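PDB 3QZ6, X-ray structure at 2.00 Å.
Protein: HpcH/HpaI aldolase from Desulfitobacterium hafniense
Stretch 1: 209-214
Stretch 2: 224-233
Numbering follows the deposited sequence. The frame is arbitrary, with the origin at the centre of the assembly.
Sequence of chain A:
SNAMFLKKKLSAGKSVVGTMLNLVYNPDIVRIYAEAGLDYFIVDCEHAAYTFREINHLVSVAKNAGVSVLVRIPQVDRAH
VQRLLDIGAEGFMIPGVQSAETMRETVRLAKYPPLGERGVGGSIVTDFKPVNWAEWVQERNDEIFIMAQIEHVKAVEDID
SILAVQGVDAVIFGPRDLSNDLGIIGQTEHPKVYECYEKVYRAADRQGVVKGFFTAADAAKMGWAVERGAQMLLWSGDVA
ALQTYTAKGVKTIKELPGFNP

Stretch 1, residues 209-214: VVKGFF
Stretch 2, residues 224-233: WAVERGAQML

Packing of a β-strand (210-214) against a helical segment, a turn and the following parallel strand in the HpcH/HpaI aldolase of Desulfitobacterium hafniense. Stretch 1 is extended from V209 (phi/psi -109/139) and V210 (-66/140) through K211 (-95/132), G212 (-121/165) and F213 (-154/137) to F214 (-111/129). Stretch 2 enters as helix, W224 -54/-45, A225 -75/-40, V226 -62/-43, continues through E227 (-53/-34), and turns through R228 (-96/11) and G229 (86/14). R228 N and A230 N, 3.0 and 3.1 Å from A225 O, and G229 N, 3.1 Å from V226 O, hold the turn. The chain then passes A230 (-67/125) and Q231 (-96/-28) into M232 (-92/97) and L233 (-104/120). The strands run parallel, G212 beside M232 (CA-CA 4.2 Å) and F213 beside L233 (CA-CA 5.4 Å). K211 O accepts a nearly straight hydrogen bond from M232 N (3.1 Å, 168°) and a weak, bent one from Q231 N (3.0 Å, 123°); F213 N donates to M232 O (2.9 Å), which also lies 3.0 Å from G212 CA in a CA-H...O contact. A CB on G212 would sit only 3.2 Å from M232 CB, so the bare glycine lets the strands close tightly here. A water bridges the two backbones, its O accepting from K211 N (2.9 Å) and weakly from Q231 N (3.4 Å), and donating to G229 O (2.7 Å).

K211 leaves sideways with chi1-chi4 m, t, m, t, carrying NZ to R228 O (2.9 Å), where its ammonium group donates a hydrogen bond to this carbonyl of the turn. G229, at positive phi, would jam a CB against the preceding carbonyl O. R228 (m, t, t, chi4 73°) swings its end away from stretch 1: NH1 donates to W224 O (2.9 Å) and forms a salt bridge with E227 OE1 (3.2 Å; E227 m, t, chi3 -18°).

F213 is t (chi1 -167°, chi2 85°), on the same sheet face as L233 (m, t). Its CB meets A225 CB at 3.3 Å, a close apolar contact with the helix, while CE1 reaches W224 CZ3 at 3.8 Å. W224, also t (chi2 91°), starts sideways but brings its ring end nearer; the six-membered rings lie obliquely, centroids 5.5 Å apart, planes at 41°.

V210 (t) points toward stretch 2, CG1 4.0 Å from M232 CG and CG2 3.9 Å from Q231 OE1. Q231 is m, t, chi3 -103°, its NE2 hydrogen-bonded elsewhere in the structure. M232, a selenomethionine, is m, m, m: its CG meets the valine, and its end leads away. V209, V226 (both t) and F214 (t, chi2 71°) make no contact.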

# COMPACT_ATOMS: atom_id res chain seq x y z
N VAL A 209 0.67 31.60 -13.25
CA VAL A 209 0.48 30.54 -12.26
C VAL A 209 0.73 29.16 -12.88
O VAL A 209 0.34 28.91 -14.01
CB VAL A 209 -0.94 30.63 -11.65
CG1 VAL A 209 -1.32 29.37 -10.88
CG2 VAL A 209 -1.07 31.88 -10.77
N VAL A 210 1.40 28.27 -12.15
CA VAL A 210 1.69 26.94 -12.67
C VAL A 210 0.41 26.14 -12.89
O VAL A 210 -0.52 26.18 -12.09
CB VAL A 210 2.66 26.17 -11.75
CG1 VAL A 210 2.75 24.70 -12.16
CG2 VAL A 210 4.04 26.81 -11.77
N LYS A 211 0.37 25.40 -13.99
CA LYS A 211 -0.79 24.58 -14.31
C LYS A 211 -0.60 23.15 -13.81
O LYS A 211 0.46 22.55 -14.01
CB LYS A 211 -1.05 24.63 -15.82
CG LYS A 211 -1.58 26.00 -16.28
CD LYS A 211 -1.64 26.14 -17.79
CE LYS A 211 -0.26 26.06 -18.42
NZ LYS A 211 -0.25 26.72 -19.76
N GLY A 212 -1.61 22.61 -13.14
CA GLY A 212 -1.55 21.25 -12.63
C GLY A 212 -2.69 20.45 -13.22
O GLY A 212 -3.61 21.01 -13.80
N PHE A 213 -2.62 19.13 -13.11
CA PHE A 213 -3.71 18.28 -13.60
C PHE A 213 -3.74 16.97 -12.84
O PHE A 213 -2.70 16.36 -12.59
CB PHE A 213 -3.54 18.00 -15.09
CG PHE A 213 -4.76 17.39 -15.73
CD1 PHE A 213 -5.79 18.20 -16.19
CD2 PHE A 213 -4.87 16.02 -15.89
CE1 PHE A 213 -6.91 17.65 -16.80
CE2 PHE A 213 -6.00 15.46 -16.49
CZ PHE A 213 -7.02 16.28 -16.95
N PHE A 214 -4.94 16.53 -12.47
CA PHE A 214 -5.12 15.24 -11.83
C PHE A 214 -5.84 14.26 -12.73
O PHE A 214 -6.91 14.56 -13.25
CB PHE A 214 -5.92 15.37 -10.55
CG PHE A 214 -6.26 14.04 -9.92
CD1 PHE A 214 -5.27 13.27 -9.33
CD2 PHE A 214 -7.56 13.55 -9.94
CE1 PHE A 214 -5.58 12.03 -8.74
CE2 PHE A 214 -7.88 12.33 -9.37
CZ PHE A 214 -6.88 11.56 -8.76
N TRP A 224 -2.87 15.05 -22.28
CA TRP A 224 -3.65 16.26 -22.50
C TRP A 224 -3.06 17.46 -21.75
O TRP A 224 -2.95 18.55 -22.29
CB TRP A 224 -5.10 16.04 -22.06
CG TRP A 224 -6.02 17.19 -22.39
CD1 TRP A 224 -6.75 17.35 -23.53
CD2 TRP A 224 -6.29 18.33 -21.57
NE1 TRP A 224 -7.47 18.52 -23.46
CE2 TRP A 224 -7.20 19.14 -22.27
CE3 TRP A 224 -5.86 18.74 -20.30
CZ2 TRP A 224 -7.68 20.34 -21.75
CZ3 TRP A 224 -6.34 19.94 -19.79
CH2 TRP A 224 -7.24 20.73 -20.52
N ALA A 225 -2.69 17.24 -20.49
CA ALA A 225 -2.18 18.32 -19.65
C ALA A 225 -0.76 18.69 -20.04
O ALA A 225 -0.38 19.86 -20.07
CB ALA A 225 -2.24 17.92 -18.17
N VAL A 226 0.04 17.67 -20.34
CA VAL A 226 1.43 17.88 -20.71
C VAL A 226 1.54 18.72 -22.00
O VAL A 226 2.35 19.64 -22.08
CB VAL A 226 2.18 16.54 -20.84
CG1 VAL A 226 3.54 16.74 -21.52
CG2 VAL A 226 2.35 15.90 -19.45
N GLU A 227 0.69 18.41 -22.98
CA GLU A 227 0.61 19.21 -24.21
C GLU A 227 0.38 20.69 -23.91
O GLU A 227 0.84 21.57 -24.64
CB GLU A 227 -0.57 18.74 -25.08
CG GLU A 227 -0.29 17.57 -25.99
CD GLU A 227 -1.49 17.24 -26.86
OE1 GLU A 227 -2.62 17.67 -26.53
OE2 GLU A 227 -1.31 16.55 -27.89
N ARG A 228 -0.36 20.95 -22.85
CA ARG A 228 -0.77 22.32 -22.54
C ARG A 228 0.15 23.02 -21.53
O ARG A 228 -0.17 24.09 -21.04
CB ARG A 228 -2.23 22.33 -22.09
CG ARG A 228 -3.18 22.07 -23.26
CD ARG A 228 -4.57 21.67 -22.82
NE ARG A 228 -5.43 21.48 -23.98
CZ ARG A 228 -5.36 20.44 -24.81
NH1 ARG A 228 -4.45 19.49 -24.61
NH2 ARG A 228 -6.18 20.35 -25.85
N GLY A 229 1.29 22.41 -21.25
CA GLY A 229 2.32 23.06 -20.45
C GLY A 229 2.14 22.89 -18.94
O GLY A 229 2.75 23.60 -18.16
N ALA A 230 1.28 21.96 -18.55
CA ALA A 230 1.09 21.68 -17.12
C ALA A 230 2.36 21.08 -16.53
O ALA A 230 2.85 20.07 -17.03
CB ALA A 230 -0.07 20.73 -16.95
N GLN A 231 2.89 21.68 -15.47
CA GLN A 231 4.08 21.13 -14.81
C GLN A 231 3.75 20.26 -13.59
O GLN A 231 4.52 19.36 -13.23
CB GLN A 231 5.02 22.25 -14.36
CG GLN A 231 5.59 23.11 -15.46
CD GLN A 231 6.42 24.25 -14.88
OE1 GLN A 231 5.98 25.39 -14.83
NE2 GLN A 231 7.63 23.92 -14.42
N MSE A 232 2.62 20.54 -12.93
CA MSE A 232 2.24 19.78 -11.75
C MSE A 232 1.36 18.60 -12.13
O MSE A 232 0.15 18.75 -12.30
CB MSE A 232 1.51 20.66 -10.73
CG MSE A 232 2.42 21.50 -9.85
SE MSE A 232 3.51 20.42 -8.63
CE MSE A 232 2.12 19.77 -7.42
N LEU A 233 1.96 17.43 -12.28
CA LEU A 233 1.23 16.26 -12.75
C LEU A 233 0.94 15.34 -11.58
O LEU A 233 1.85 14.86 -10.92
CB LEU A 233 2.05 15.53 -13.81
CG LEU A 233 2.57 16.44 -14.92
CD1 LEU A 233 3.49 15.67 -15.87
CD2 LEU A 233 1.40 17.08 -15.68
O HOH W 1 2.55 25.00 -15.90